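MRNA nuclease HepT (Shewanella oneidensis MR-1, PDB 6M6U) acts as the toxin of a type VII toxin-antitoxin system, cleaving mRNA to halt bacterial growth until it is neutralised, mostly through tri-AMPylation by MntA. Local coordinates at residues B[46-51]-B[95-100]; B[87-92]-B[120-125]; B[13-18]-B[40-45]; B[52-57]-B[70-75]; B[34-39]-B[107-112]. All blocks are in the same frame, centred on the assembly; numbering follows the deposited sequence.

Four of the five contacts are strung along helix 33-60, which meets helix 109-118 in contact 5, helix 3-23 in contact 3, helix 84-102 in contact 1 and helix 69-78 in contact 4. Contacts 4 and 5 are the farthest apart, with centres about 25 Å from each other on opposite sides of the chain's centre. Contact 2 instead joins helices 84-102 and 120-131, and its Phe123 packs against contact 1, with Phe123 CD1 3.5 Å from Cys50 SG. Contact 1 holds Arg97, an active-site residue by similarity, whose side chain lies about 5 Å from that of His102. Contact 1 is also reached by MntA and by a second HepT subunit.

Contact 1: residues B[46-51]-B[95-100]; sequences CCEACI and GLRNIA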
# COMPACT_ATOMS: atom_id res chain seq x y z
N CYS B 46 33.73 -7.05 -36.16
CA CYS B 46 33.72 -5.90 -37.06
C CYS B 46 32.37 -5.21 -37.06
O CYS B 46 32.29 -3.97 -37.01
CB CYS B 46 34.08 -6.33 -38.48
SG CYS B 46 35.83 -6.68 -38.75
N CYS B 47 31.28 -5.98 -37.12
CA CYS B 47 29.95 -5.39 -37.13
C CYS B 47 29.66 -4.66 -35.83
O CYS B 47 29.13 -3.55 -35.83
CB CYS B 47 28.89 -6.46 -37.39
SG CYS B 47 28.84 -7.07 -39.09
N GLU B 48 30.01 -5.27 -34.69
CA GLU B 48 29.75 -4.64 -33.41
C GLU B 48 30.57 -3.37 -33.24
O GLU B 48 30.09 -2.38 -32.67
CB GLU B 48 30.01 -5.62 -32.27
CG GLU B 48 28.94 -6.68 -32.13
CD GLU B 48 27.58 -6.10 -31.77
OE1 GLU B 48 27.53 -5.15 -30.95
OE2 GLU B 48 26.56 -6.58 -32.31
N ALA B 49 31.80 -3.36 -33.74
CA ALA B 49 32.60 -2.14 -33.68
C ALA B 49 32.00 -1.05 -34.55
O ALA B 49 31.99 0.13 -34.16
CB ALA B 49 34.04 -2.44 -34.09
N CYS B 50 31.47 -1.41 -35.72
CA CYS B 50 30.80 -0.42 -36.56
C CYS B 50 29.52 0.09 -35.91
O CYS B 50 29.22 1.29 -35.96
CB CYS B 50 30.48 -1.01 -37.93
SG CYS B 50 31.91 -1.21 -39.01
N ILE B 51 28.74 -0.82 -35.32
CA ILE B 51 27.50 -0.44 -34.67
C ILE B 51 27.77 0.46 -33.47
O ILE B 51 27.04 1.43 -33.22
CB ILE B 51 26.70 -1.70 -34.28
CG1 ILE B 51 26.21 -2.41 -35.55
CG2 ILE B 51 25.53 -1.35 -33.37
CD1 ILE B 51 25.74 -3.82 -35.31
N GLY B 95 22.85 -8.32 -41.22
CA GLY B 95 21.95 -9.43 -41.49
C GLY B 95 22.69 -10.73 -41.74
O GLY B 95 22.26 -11.80 -41.29
N LEU B 96 23.82 -10.66 -42.45
CA LEU B 96 24.64 -11.84 -42.65
C LEU B 96 25.23 -12.33 -41.34
O LEU B 96 25.31 -13.54 -41.10
CB LEU B 96 25.75 -11.55 -43.66
CG LEU B 96 26.66 -12.74 -43.96
CD1 LEU B 96 25.85 -13.91 -44.53
CD2 LEU B 96 27.78 -12.34 -44.92
N ARG B 97 25.66 -11.40 -40.48
CA ARG B 97 26.16 -11.78 -39.17
C ARG B 97 25.11 -12.57 -38.40
O ARG B 97 25.40 -13.63 -37.83
CB ARG B 97 26.59 -10.55 -38.37
CG ARG B 97 26.80 -10.81 -36.88
CD ARG B 97 25.66 -10.25 -36.05
NE ARG B 97 25.98 -8.92 -35.53
CZ ARG B 97 25.09 -8.10 -34.98
NH1 ARG B 97 23.82 -8.46 -34.88
NH2 ARG B 97 25.48 -6.91 -34.53
N ASN B 98 23.87 -12.07 -38.38
CA ASN B 98 22.80 -12.76 -37.66
C ASN B 98 22.61 -14.18 -38.17
O ASN B 98 22.43 -15.11 -37.37
CB ASN B 98 21.49 -11.98 -37.78
CG ASN B 98 21.51 -10.66 -37.01
OD1 ASN B 98 22.35 -10.46 -36.14
ND2 ASN B 98 20.58 -9.77 -37.33
N ILE B 99 22.65 -14.37 -39.49
CA ILE B 99 22.51 -15.72 -40.04
C ILE B 99 23.73 -16.56 -39.67
O ILE B 99 23.60 -17.67 -39.15
CB ILE B 99 22.30 -15.66 -41.56
CG1 ILE B 99 21.01 -14.92 -41.90
CG2 ILE B 99 22.28 -17.07 -42.15
CD1 ILE B 99 20.80 -14.73 -43.40
N ALA B 100 24.93 -16.03 -39.94
CA ALA B 100 26.15 -16.79 -39.69
C ALA B 100 26.25 -17.23 -38.24
O ALA B 100 26.62 -18.37 -37.95
CB ALA B 100 27.37 -15.95 -40.08
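The long side chain of Arg97 starts with CG anti to the backbone N (chi1 166°), then bends at chi2 and chi3, so that its guanidinium turns toward Glu48 and Ile51 of helix 33-60. This is the first residue of the RX(4)HXY motif of the HEPN-type toxin, carried by helix 84-102, and its side chain is the one that bridges the wide gap between the two helices, whose segment axes come no closer than 11.1 Å. Glu48 answers with a chain bent at chi2 (-64°), which brings OE2 to 2.5 Å from Arg97 NH2 in a short salt bridge. The two side chains meet at about a right angle, although carboxylate and guanidinium planes are only 23° apart. On the other amino branch, Arg97 NH1 donates to Asn98 OD1 at 2.8 Å, an edge-on bond close to the guanidinium plane, so both ends of the group are gripped and its rotation is limited. Glu48 OE2 also bonds to His113 of the MntA antitoxin, which ties this presumed catalytic arginine to the partner protein through a shared carboxylate. Nearer the backbone, Cys47 SG rests 4.2 Å from Arg97 CB. Ile51 approaches from the direction opposite to Arg97, and its CD1 methyl lies beside Arg97 NH2.

Contact 2: residues B[87-92]-B[120-125]; sequences SDNLKK and LEDFEQ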
# COMPACT_ATOMS: atom_id res chain seq x y z
N SER B 87 25.40 2.78 -46.18
CA SER B 87 24.44 2.42 -45.15
C SER B 87 23.79 1.08 -45.44
O SER B 87 23.68 0.22 -44.56
CB SER B 87 23.38 3.51 -45.02
OG SER B 87 22.27 3.06 -44.25
N ASP B 88 23.37 0.87 -46.69
CA ASP B 88 22.66 -0.36 -47.04
C ASP B 88 23.58 -1.57 -46.99
O ASP B 88 23.15 -2.66 -46.60
CB ASP B 88 22.03 -0.22 -48.43
CG ASP B 88 20.79 0.66 -48.41
OD1 ASP B 88 20.58 1.39 -47.42
OD2 ASP B 88 20.02 0.62 -49.40
N ASN B 89 24.85 -1.40 -47.37
CA ASN B 89 25.79 -2.52 -47.33
C ASN B 89 26.09 -2.93 -45.90
O ASN B 89 26.11 -4.12 -45.57
CB ASN B 89 27.08 -2.15 -48.07
CG ASN B 89 26.94 -2.28 -49.58
OD1 ASN B 89 26.03 -2.96 -50.08
ND2 ASN B 89 27.84 -1.64 -50.31
N LEU B 90 26.35 -1.95 -45.02
CA LEU B 90 26.58 -2.25 -43.62
C LEU B 90 25.38 -2.95 -43.00
O LEU B 90 25.53 -3.87 -42.19
CB LEU B 90 26.90 -0.97 -42.84
CG LEU B 90 28.16 -0.20 -43.24
CD1 LEU B 90 28.28 1.03 -42.39
CD2 LEU B 90 29.39 -1.08 -43.11
N LYS B 91 24.17 -2.55 -43.40
CA LYS B 91 22.97 -3.17 -42.83
C LYS B 91 22.82 -4.62 -43.27
O LYS B 91 22.36 -5.46 -42.48
CB LYS B 91 21.73 -2.35 -43.20
CG LYS B 91 21.64 -1.03 -42.43
CD LYS B 91 20.65 -0.06 -43.07
CE LYS B 91 19.24 -0.62 -43.09
NZ LYS B 91 18.26 0.34 -43.68
N LYS B 92 23.21 -4.96 -44.51
CA LYS B 92 23.14 -6.36 -44.92
C LYS B 92 24.32 -7.17 -44.38
O LYS B 92 24.21 -8.40 -44.25
CB LYS B 92 23.01 -6.49 -46.45
CG LYS B 92 23.92 -5.62 -47.29
CD LYS B 92 23.45 -5.62 -48.75
CE LYS B 92 23.04 -7.01 -49.22
NZ LYS B 92 24.23 -7.84 -49.55
N LEU B 120 34.79 -6.57 -47.48
CA LEU B 120 35.56 -6.04 -46.36
C LEU B 120 35.90 -4.57 -46.56
O LEU B 120 36.20 -3.87 -45.59
CB LEU B 120 36.83 -6.86 -46.14
CG LEU B 120 36.60 -8.32 -45.73
CD1 LEU B 120 37.91 -9.03 -45.42
CD2 LEU B 120 35.64 -8.39 -44.54
N GLU B 121 35.85 -4.09 -47.81
CA GLU B 121 36.10 -2.68 -48.08
C GLU B 121 35.02 -1.78 -47.49
O GLU B 121 35.28 -0.60 -47.23
CB GLU B 121 36.20 -2.44 -49.59
CG GLU B 121 37.60 -2.60 -50.17
CD GLU B 121 38.02 -4.05 -50.37
OE1 GLU B 121 39.15 -4.27 -50.83
OE2 GLU B 121 37.21 -4.96 -50.07
N ASP B 122 33.81 -2.31 -47.28
CA ASP B 122 32.75 -1.51 -46.67
C ASP B 122 33.14 -1.07 -45.26
O ASP B 122 32.93 0.09 -44.89
CB ASP B 122 31.44 -2.30 -46.64
CG ASP B 122 30.92 -2.63 -48.03
OD1 ASP B 122 31.32 -1.94 -48.99
OD2 ASP B 122 30.11 -3.57 -48.15
N PHE B 123 33.71 -1.98 -44.47
CA PHE B 123 34.23 -1.62 -43.16
C PHE B 123 35.30 -0.53 -43.27
O PHE B 123 35.30 0.43 -42.49
CB PHE B 123 34.81 -2.85 -42.46
CG PHE B 123 33.79 -3.88 -42.10
CD1 PHE B 123 32.60 -3.53 -41.48
CD2 PHE B 123 34.01 -5.23 -42.39
CE1 PHE B 123 31.66 -4.48 -41.15
CE2 PHE B 123 33.08 -6.19 -42.05
CZ PHE B 123 31.90 -5.81 -41.43
N GLU B 124 36.21 -0.67 -44.24
CA GLU B 124 37.28 0.31 -44.39
C GLU B 124 36.75 1.63 -44.94
O GLU B 124 37.22 2.70 -44.53
CB GLU B 124 38.37 -0.26 -45.30
CG GLU B 124 38.74 -1.69 -44.96
CD GLU B 124 40.23 -1.96 -45.05
OE1 GLU B 124 40.70 -2.33 -46.14
OE2 GLU B 124 40.92 -1.79 -44.03
N GLN B 125 35.78 1.57 -45.84
CA GLN B 125 35.12 2.78 -46.32
C GLN B 125 34.40 3.50 -45.18
O GLN B 125 34.43 4.73 -45.09
CB GLN B 125 34.16 2.43 -47.45
CG GLN B 125 33.54 3.61 -48.17
CD GLN B 125 32.59 3.18 -49.27
OE1 GLN B 125 32.67 2.06 -49.78
NE2 GLN B 125 31.67 4.07 -49.65
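Asn89 of helix 84-102 reaches across to Asp122 of helix 120-131, and the approach can be traced outward along its side chain. CB makes the nearest touch, 3.3 Å from Asp122 OD2. One bond farther, Asn89 CG stands 3.7 Å from that same oxygen. At the tip, Asn89 ND2 faces both carboxylate oxygens evenly, with Asp122 OD1 and Asp122 OD2 each 3.7 Å away. The amide and carboxylate planes lie within 16° of each other even though the side chains cross at about a right angle, so two flat groups pass one another with little tilt. Leu90 supplies the apolar half of the contact. With CG beside its backbone N (chi1 -62°) and the chain extended, its CD2 methyl lies 4.3 Å from Asp122 CB and 4.4 Å from Phe123 CD1. The Phe123 ring carries on from there into the interior of the helical bundle, packing on Cys46, Cys47 and Cys50 of helix 33-60 and on Ile16 of helix 3-23, while Leu90 leans on Phe73. The two segments cross steeply, with 124° between their directions. Asp122 OD2 is hydrogen-bonded to His119 just before the segment; the Asn89 amide, at its longer range, probably adds only a weak electrostatic attraction to a carboxylate already engaged by a neighbour.

Contact 3: residues B[13-18]-B[40-45]; sequences KRCIKR and ILNLQR
Close antiparallel packing of two helices brings Cys15 and Arg18 of helix 3-23 against Asn42 and Arg45 of helix 33-60, near the middle of the hairpin these first two helices form. The segment axes approach to 8.8 Å at 160°, and the CA atoms of Cys15 and Asn42 are 5.3 Å apart, a close approach for two helices. Cys15 SG touches both Asn42 OD1, at 3.7 Å, and Arg45 CB, at 3.8 Å. Asn42 in turn lays its amide against the aliphatic root of Arg18, with Arg18 CB 3.7 Å from Asn42 OD1; its ND2 hydrogen-bonds back to Ser38 O of its own helix. The guanidinium of Arg18 stands steeply to that amide, the planes 76° apart, and goes on to a salt bridge with Asp37 of the second HepT subunit. The antiparallel pairing of helices 3-23 and 33-60 is part of the all-helical HEPN fold, and here it also faces a second HepT subunit.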
# COMPACT_ATOMS: atom_id res chain seq x y z
N LYS B 13 40.08 -2.84 -37.83
CA LYS B 13 41.30 -3.17 -38.55
C LYS B 13 41.88 -4.49 -38.08
O LYS B 13 42.17 -5.38 -38.89
CB LYS B 13 42.32 -2.04 -38.41
CG LYS B 13 42.00 -0.83 -39.26
CD LYS B 13 42.89 0.35 -38.91
CE LYS B 13 42.62 1.52 -39.83
NZ LYS B 13 43.25 2.78 -39.34
N ARG B 14 42.06 -4.64 -36.76
CA ARG B 14 42.59 -5.90 -36.22
C ARG B 14 41.77 -7.09 -36.68
O ARG B 14 42.32 -8.15 -37.00
CB ARG B 14 42.62 -5.86 -34.69
CG ARG B 14 43.87 -5.25 -34.09
CD ARG B 14 44.07 -5.74 -32.66
NE ARG B 14 42.80 -5.86 -31.93
CZ ARG B 14 42.10 -4.83 -31.47
NH1 ARG B 14 42.54 -3.59 -31.65
NH2 ARG B 14 40.96 -5.04 -30.82
N CYS B 15 40.45 -6.93 -36.74
CA CYS B 15 39.59 -8.07 -37.05
C CYS B 15 39.52 -8.36 -38.55
O CYS B 15 39.32 -9.52 -38.94
CB CYS B 15 38.20 -7.85 -36.48
SG CYS B 15 38.20 -7.75 -34.69
N ILE B 16 39.66 -7.34 -39.41
CA ILE B 16 39.71 -7.60 -40.85
C ILE B 16 40.98 -8.36 -41.20
O ILE B 16 40.97 -9.30 -42.01
CB ILE B 16 39.62 -6.29 -41.65
CG1 ILE B 16 38.21 -5.68 -41.53
CG2 ILE B 16 39.95 -6.53 -43.12
CD1 ILE B 16 38.03 -4.44 -42.37
N LYS B 17 42.11 -7.96 -40.60
CA LYS B 17 43.35 -8.72 -40.80
C LYS B 17 43.21 -10.14 -40.26
O LYS B 17 43.70 -11.09 -40.89
CB LYS B 17 44.53 -8.01 -40.14
CG LYS B 17 44.85 -6.65 -40.73
CD LYS B 17 46.35 -6.36 -40.68
CE LYS B 17 46.85 -6.12 -39.26
NZ LYS B 17 46.30 -4.86 -38.68
N ARG B 18 42.54 -10.31 -39.12
CA ARG B 18 42.27 -11.65 -38.62
C ARG B 18 41.46 -12.46 -39.62
O ARG B 18 41.66 -13.68 -39.75
CB ARG B 18 41.54 -11.58 -37.27
CG ARG B 18 42.44 -11.29 -36.08
CD ARG B 18 43.42 -12.43 -35.87
NE ARG B 18 42.73 -13.69 -35.57
CZ ARG B 18 43.21 -14.89 -35.85
NH1 ARG B 18 44.39 -15.02 -36.44
NH2 ARG B 18 42.51 -15.98 -35.54
N ILE B 40 33.64 -15.96 -39.07
CA ILE B 40 32.32 -15.47 -38.67
C ILE B 40 32.42 -14.64 -37.40
O ILE B 40 31.77 -13.59 -37.28
CB ILE B 40 31.36 -16.66 -38.51
CG1 ILE B 40 31.01 -17.24 -39.89
CG2 ILE B 40 30.11 -16.25 -37.74
CD1 ILE B 40 30.23 -18.55 -39.83
N LEU B 41 33.26 -15.06 -36.45
CA LEU B 41 33.37 -14.32 -35.20
C LEU B 41 34.01 -12.95 -35.42
O LEU B 41 33.56 -11.94 -34.87
CB LEU B 41 34.17 -15.12 -34.17
CG LEU B 41 34.23 -14.43 -32.80
CD1 LEU B 41 32.99 -14.75 -31.97
CD2 LEU B 41 35.49 -14.80 -32.05
N ASN B 42 35.06 -12.90 -36.25
CA ASN B 42 35.69 -11.62 -36.52
C ASN B 42 34.83 -10.73 -37.41
O ASN B 42 34.96 -9.50 -37.34
CB ASN B 42 37.07 -11.83 -37.13
CG ASN B 42 38.11 -12.21 -36.08
OD1 ASN B 42 38.49 -11.39 -35.24
ND2 ASN B 42 38.58 -13.46 -36.13
N LEU B 43 33.94 -11.30 -38.23
CA LEU B 43 32.93 -10.48 -38.89
C LEU B 43 31.99 -9.85 -37.87
O LEU B 43 31.69 -8.66 -37.95
CB LEU B 43 32.14 -11.32 -39.90
CG LEU B 43 32.76 -11.43 -41.29
CD1 LEU B 43 31.94 -12.37 -42.17
CD2 LEU B 43 32.88 -10.05 -41.92
N GLN B 44 31.53 -10.65 -36.90
CA GLN B 44 30.67 -10.13 -35.85
C GLN B 44 31.34 -9.00 -35.09
O GLN B 44 30.73 -7.95 -34.85
CB GLN B 44 30.29 -11.26 -34.89
CG GLN B 44 29.60 -10.79 -33.63
CD GLN B 44 29.14 -11.94 -32.77
OE1 GLN B 44 28.07 -12.50 -32.98
NE2 GLN B 44 29.97 -12.32 -31.79
N ARG B 45 32.61 -9.19 -34.72
CA ARG B 45 33.35 -8.15 -34.01
C ARG B 45 33.48 -6.89 -34.85
O ARG B 45 33.36 -5.77 -34.34
CB ARG B 45 34.72 -8.68 -33.59
CG ARG B 45 34.65 -9.77 -32.54
CD ARG B 45 35.97 -10.46 -32.34
NE ARG B 45 35.96 -11.25 -31.09
CZ ARG B 45 36.90 -12.13 -30.73
NH1 ARG B 45 37.94 -12.34 -31.51
NH2 ARG B 45 36.78 -12.76 -29.57

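Contact 4: residues B[52-57]-B[70-75]; sequences DIANHI and RDSFTL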
# COMPACT_ATOMS: atom_id res chain seq x y z
N ASP B 52 28.83 0.17 -32.71
CA ASP B 52 29.16 1.00 -31.55
C ASP B 52 29.51 2.42 -31.98
O ASP B 52 29.15 3.38 -31.30
CB ASP B 52 30.30 0.38 -30.75
CG ASP B 52 29.89 -0.89 -30.02
OD1 ASP B 52 28.68 -1.19 -29.97
OD2 ASP B 52 30.79 -1.58 -29.48
N ILE B 53 30.23 2.56 -33.10
CA ILE B 53 30.51 3.88 -33.65
C ILE B 53 29.21 4.59 -33.99
O ILE B 53 29.01 5.76 -33.64
CB ILE B 53 31.42 3.77 -34.88
CG1 ILE B 53 32.84 3.36 -34.47
CG2 ILE B 53 31.43 5.07 -35.67
CD1 ILE B 53 33.64 2.76 -35.61
N ALA B 54 28.31 3.89 -34.68
CA ALA B 54 27.04 4.48 -35.08
C ALA B 54 26.23 4.92 -33.87
O ALA B 54 25.77 6.06 -33.79
CB ALA B 54 26.25 3.49 -35.93
N ASN B 55 26.04 4.00 -32.91
CA ASN B 55 25.31 4.32 -31.68
C ASN B 55 25.91 5.52 -30.97
O ASN B 55 25.19 6.34 -30.40
CB ASN B 55 25.29 3.11 -30.75
CG ASN B 55 24.49 1.95 -31.29
OD1 ASN B 55 23.60 2.13 -32.13
ND2 ASN B 55 24.79 0.74 -30.81
N HIS B 56 27.24 5.62 -30.98
CA HIS B 56 27.92 6.72 -30.31
C HIS B 56 27.59 8.05 -30.96
O HIS B 56 27.21 9.01 -30.28
CB HIS B 56 29.43 6.46 -30.32
CG HIS B 56 30.26 7.61 -29.83
ND1 HIS B 56 30.46 7.86 -28.49
CD2 HIS B 56 30.95 8.56 -30.49
CE1 HIS B 56 31.24 8.92 -28.35
NE2 HIS B 56 31.55 9.36 -29.55
N ILE B 57 27.71 8.12 -32.29
CA ILE B 57 27.53 9.38 -33.01
C ILE B 57 26.08 9.85 -32.92
O ILE B 57 25.81 11.04 -32.72
CB ILE B 57 28.00 9.23 -34.46
CG1 ILE B 57 29.52 9.04 -34.51
CG2 ILE B 57 27.60 10.45 -35.29
CD1 ILE B 57 30.03 8.55 -35.83
N ARG B 70 20.62 -1.78 -37.18
CA ARG B 70 20.53 -1.29 -38.55
C ARG B 70 19.97 0.12 -38.60
O ARG B 70 20.46 0.97 -39.35
CB ARG B 70 19.67 -2.21 -39.40
CG ARG B 70 20.28 -3.55 -39.70
CD ARG B 70 19.29 -4.63 -39.35
NE ARG B 70 19.49 -5.84 -40.14
CZ ARG B 70 18.89 -7.00 -39.87
NH1 ARG B 70 18.08 -7.10 -38.83
NH2 ARG B 70 19.12 -8.05 -40.64
N ASP B 71 18.91 0.38 -37.83
CA ASP B 71 18.36 1.73 -37.74
C ASP B 71 19.40 2.75 -37.32
O ASP B 71 19.25 3.94 -37.62
CB ASP B 71 17.19 1.75 -36.76
CG ASP B 71 16.39 3.03 -36.83
OD1 ASP B 71 16.03 3.58 -35.76
OD2 ASP B 71 16.11 3.51 -37.96
N SER B 72 20.46 2.31 -36.65
CA SER B 72 21.54 3.23 -36.28
C SER B 72 22.33 3.66 -37.51
O SER B 72 22.78 4.81 -37.59
CB SER B 72 22.45 2.58 -35.25
OG SER B 72 23.31 3.55 -34.67
N PHE B 73 22.54 2.74 -38.46
CA PHE B 73 23.13 3.14 -39.74
C PHE B 73 22.16 3.99 -40.54
O PHE B 73 22.57 4.95 -41.20
CB PHE B 73 23.56 1.91 -40.54
CG PHE B 73 24.67 1.13 -39.91
CD1 PHE B 73 25.88 1.73 -39.63
CD2 PHE B 73 24.51 -0.21 -39.61
CE1 PHE B 73 26.91 1.02 -39.05
CE2 PHE B 73 25.54 -0.94 -39.04
CZ PHE B 73 26.74 -0.32 -38.76
N THR B 74 20.87 3.63 -40.52
CA THR B 74 19.87 4.41 -41.23
C THR B 74 19.88 5.87 -40.78
O THR B 74 19.84 6.78 -41.62
CB THR B 74 18.49 3.80 -41.03
OG1 THR B 74 18.45 2.49 -41.60
CG2 THR B 74 17.42 4.66 -41.69
N LEU B 75 19.97 6.11 -39.47
CA LEU B 75 19.97 7.48 -38.96
C LEU B 75 21.20 8.25 -39.41
O LEU B 75 21.13 9.45 -39.68
CB LEU B 75 19.86 7.49 -37.44
CG LEU B 75 18.51 7.07 -36.83
CD1 LEU B 75 18.54 7.19 -35.31
CD2 LEU B 75 17.36 7.90 -37.40
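Ser72 presses its hydroxyl end onto Ala54, with Ser72 OG 3.2 Å from Ala54 CB, while the same oxygen donates a hydrogen bond to Asn55 OD1 at 2.9 Å. OG points away from its own backbone N (chi1 -167°), which carries it over to helix 33-60. The donor is tilted 31° from the carbonyl plane of Asn55. That carbonyl oxygen has a second donor, Gln112 of the MntA antitoxin, so one buried amide serves both the fold and the complex. Beside the serine, Phe73 leaves its backbone heading away from the other helix, yet its ring swings round until CE1 lies 4.0 Å from Ala54 CB; the ring also packs on Leu90 of helix 84-102. Small Ala54 and Ser72 let their CA atoms come within 5.8 Å, and the segment axes pass 8.9 Å apart at 56°. The contact is a steep helix crossing pinned by a buried polar bond, here fastening the short helix 69-78 onto the long central helix of the HEPN bundle.

Contact 5: residues B[34-39]-B[107-112]; sequences TLQDSV and LNLDIV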
# COMPACT_ATOMS: atom_id res chain seq x y z
N THR B 34 36.33 -24.80 -38.34
CA THR B 34 37.06 -23.92 -37.44
C THR B 34 37.44 -22.61 -38.12
O THR B 34 37.35 -21.54 -37.50
CB THR B 34 38.30 -24.64 -36.90
OG1 THR B 34 37.89 -25.66 -35.98
CG2 THR B 34 39.23 -23.67 -36.19
N LEU B 35 37.86 -22.66 -39.38
CA LEU B 35 38.15 -21.42 -40.10
C LEU B 35 36.88 -20.62 -40.36
O LEU B 35 36.94 -19.39 -40.39
CB LEU B 35 38.84 -21.70 -41.44
CG LEU B 35 39.93 -22.77 -41.52
CD1 LEU B 35 40.32 -22.99 -42.98
CD2 LEU B 35 41.14 -22.40 -40.68
N GLN B 36 35.75 -21.29 -40.56
CA GLN B 36 34.48 -20.58 -40.69
C GLN B 36 34.11 -19.90 -39.38
O GLN B 36 33.75 -18.72 -39.36
CB GLN B 36 33.39 -21.55 -41.15
CG GLN B 36 33.65 -22.13 -42.53
CD GLN B 36 32.88 -23.41 -42.79
OE1 GLN B 36 31.79 -23.61 -42.27
NE2 GLN B 36 33.46 -24.29 -43.59
N ASP B 37 34.21 -20.64 -38.27
CA ASP B 37 33.96 -20.07 -36.95
C ASP B 37 34.79 -18.80 -36.73
O ASP B 37 34.27 -17.79 -36.24
CB ASP B 37 34.28 -21.10 -35.87
CG ASP B 37 33.31 -22.27 -35.87
OD1 ASP B 37 32.24 -22.17 -36.50
OD2 ASP B 37 33.62 -23.30 -35.21
N SER B 38 36.07 -18.84 -37.09
CA SER B 38 36.95 -17.71 -36.81
C SER B 38 36.64 -16.53 -37.72
O SER B 38 36.70 -15.37 -37.29
CB SER B 38 38.41 -18.13 -36.96
OG SER B 38 39.27 -17.03 -36.71
N VAL B 39 36.32 -16.79 -38.99
CA VAL B 39 35.92 -15.71 -39.89
C VAL B 39 34.60 -15.10 -39.43
O VAL B 39 34.44 -13.88 -39.37
CB VAL B 39 35.83 -16.22 -41.34
CG1 VAL B 39 35.15 -15.18 -42.23
CG2 VAL B 39 37.22 -16.56 -41.88
N LEU B 107 23.00 -20.84 -43.21
CA LEU B 107 23.98 -19.95 -43.82
C LEU B 107 24.41 -20.49 -45.17
O LEU B 107 24.69 -21.68 -45.33
CB LEU B 107 25.20 -19.79 -42.91
CG LEU B 107 26.30 -18.86 -43.42
CD1 LEU B 107 25.76 -17.46 -43.63
CD2 LEU B 107 27.49 -18.86 -42.47
N ASN B 108 24.44 -19.60 -46.16
CA ASN B 108 25.02 -19.92 -47.46
C ASN B 108 26.49 -19.49 -47.41
O ASN B 108 26.80 -18.30 -47.46
CB ASN B 108 24.28 -19.22 -48.59
CG ASN B 108 24.67 -19.77 -49.95
OD1 ASN B 108 25.58 -19.26 -50.60
ND2 ASN B 108 23.98 -20.82 -50.38
N LEU B 109 27.38 -20.48 -47.31
CA LEU B 109 28.79 -20.20 -47.09
C LEU B 109 29.41 -19.40 -48.23
O LEU B 109 30.48 -18.81 -48.04
CB LEU B 109 29.54 -21.51 -46.88
CG LEU B 109 30.62 -21.51 -45.81
CD1 LEU B 109 30.13 -20.83 -44.54
CD2 LEU B 109 31.03 -22.94 -45.52
N ASP B 110 28.77 -19.36 -49.40
CA ASP B 110 29.34 -18.64 -50.53
C ASP B 110 29.17 -17.13 -50.41
O ASP B 110 30.00 -16.37 -50.94
CB ASP B 110 28.72 -19.13 -51.84
CG ASP B 110 29.22 -20.50 -52.24
OD1 ASP B 110 30.43 -20.77 -52.07
OD2 ASP B 110 28.40 -21.32 -52.73
N ILE B 111 28.12 -16.66 -49.73
CA ILE B 111 27.97 -15.22 -49.51
C ILE B 111 29.01 -14.73 -48.51
O ILE B 111 29.53 -13.62 -48.64
CB ILE B 111 26.54 -14.88 -49.06
CG1 ILE B 111 25.51 -15.72 -49.83
CG2 ILE B 111 26.28 -13.39 -49.27
CD1 ILE B 111 24.06 -15.39 -49.47
N VAL B 112 29.34 -15.56 -47.52
CA VAL B 112 30.44 -15.23 -46.62
C VAL B 112 31.74 -15.09 -47.39
O VAL B 112 32.51 -14.15 -47.18
CB VAL B 112 30.56 -16.27 -45.49
CG1 VAL B 112 31.78 -15.99 -44.63
CG2 VAL B 112 29.29 -16.29 -44.64
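Helix 109-118 begins alongside helix 33-60, with the CA atoms of Gln36 and Leu109 8.6 Å apart and those of Val39 and Val112 8.7 Å apart, a nearly constant spacing over one helical turn. Across it, the Leu109 CD2 methyl is set over the amide of Gln36, 3.3 Å from Gln36 CD and nearly equidistant from Gln36 OE1 and Gln36 NE2, both at 3.4 Å. The fit is tight, and the leucine makes it from an unusual first torsion (chi1 -140°), crossing the glutamine at about a right angle. Gln36 itself runs extended beyond CG, and its amide is held from both ends: OE1 pairs with Tyr104 OH and NE2 with Phe29 O. Within the HEPN fold this places the glutamine next to the RX(4)HXY motif, whose final tyrosine, Tyr104, is the residue that MntA tri-AMPylates, although the modification is absent here. One turn farther along, the contact becomes purely apolar as Val39 CG1 meets Val112 CG1 at 4.2 Å. Phe29, from the loop between the first two helices, packs on Val39, Leu109 and Val112. Asn108 takes the N-cap position of helix 109-118, its OD1 accepting a weak bond from Asp110 N at 3.4 Å.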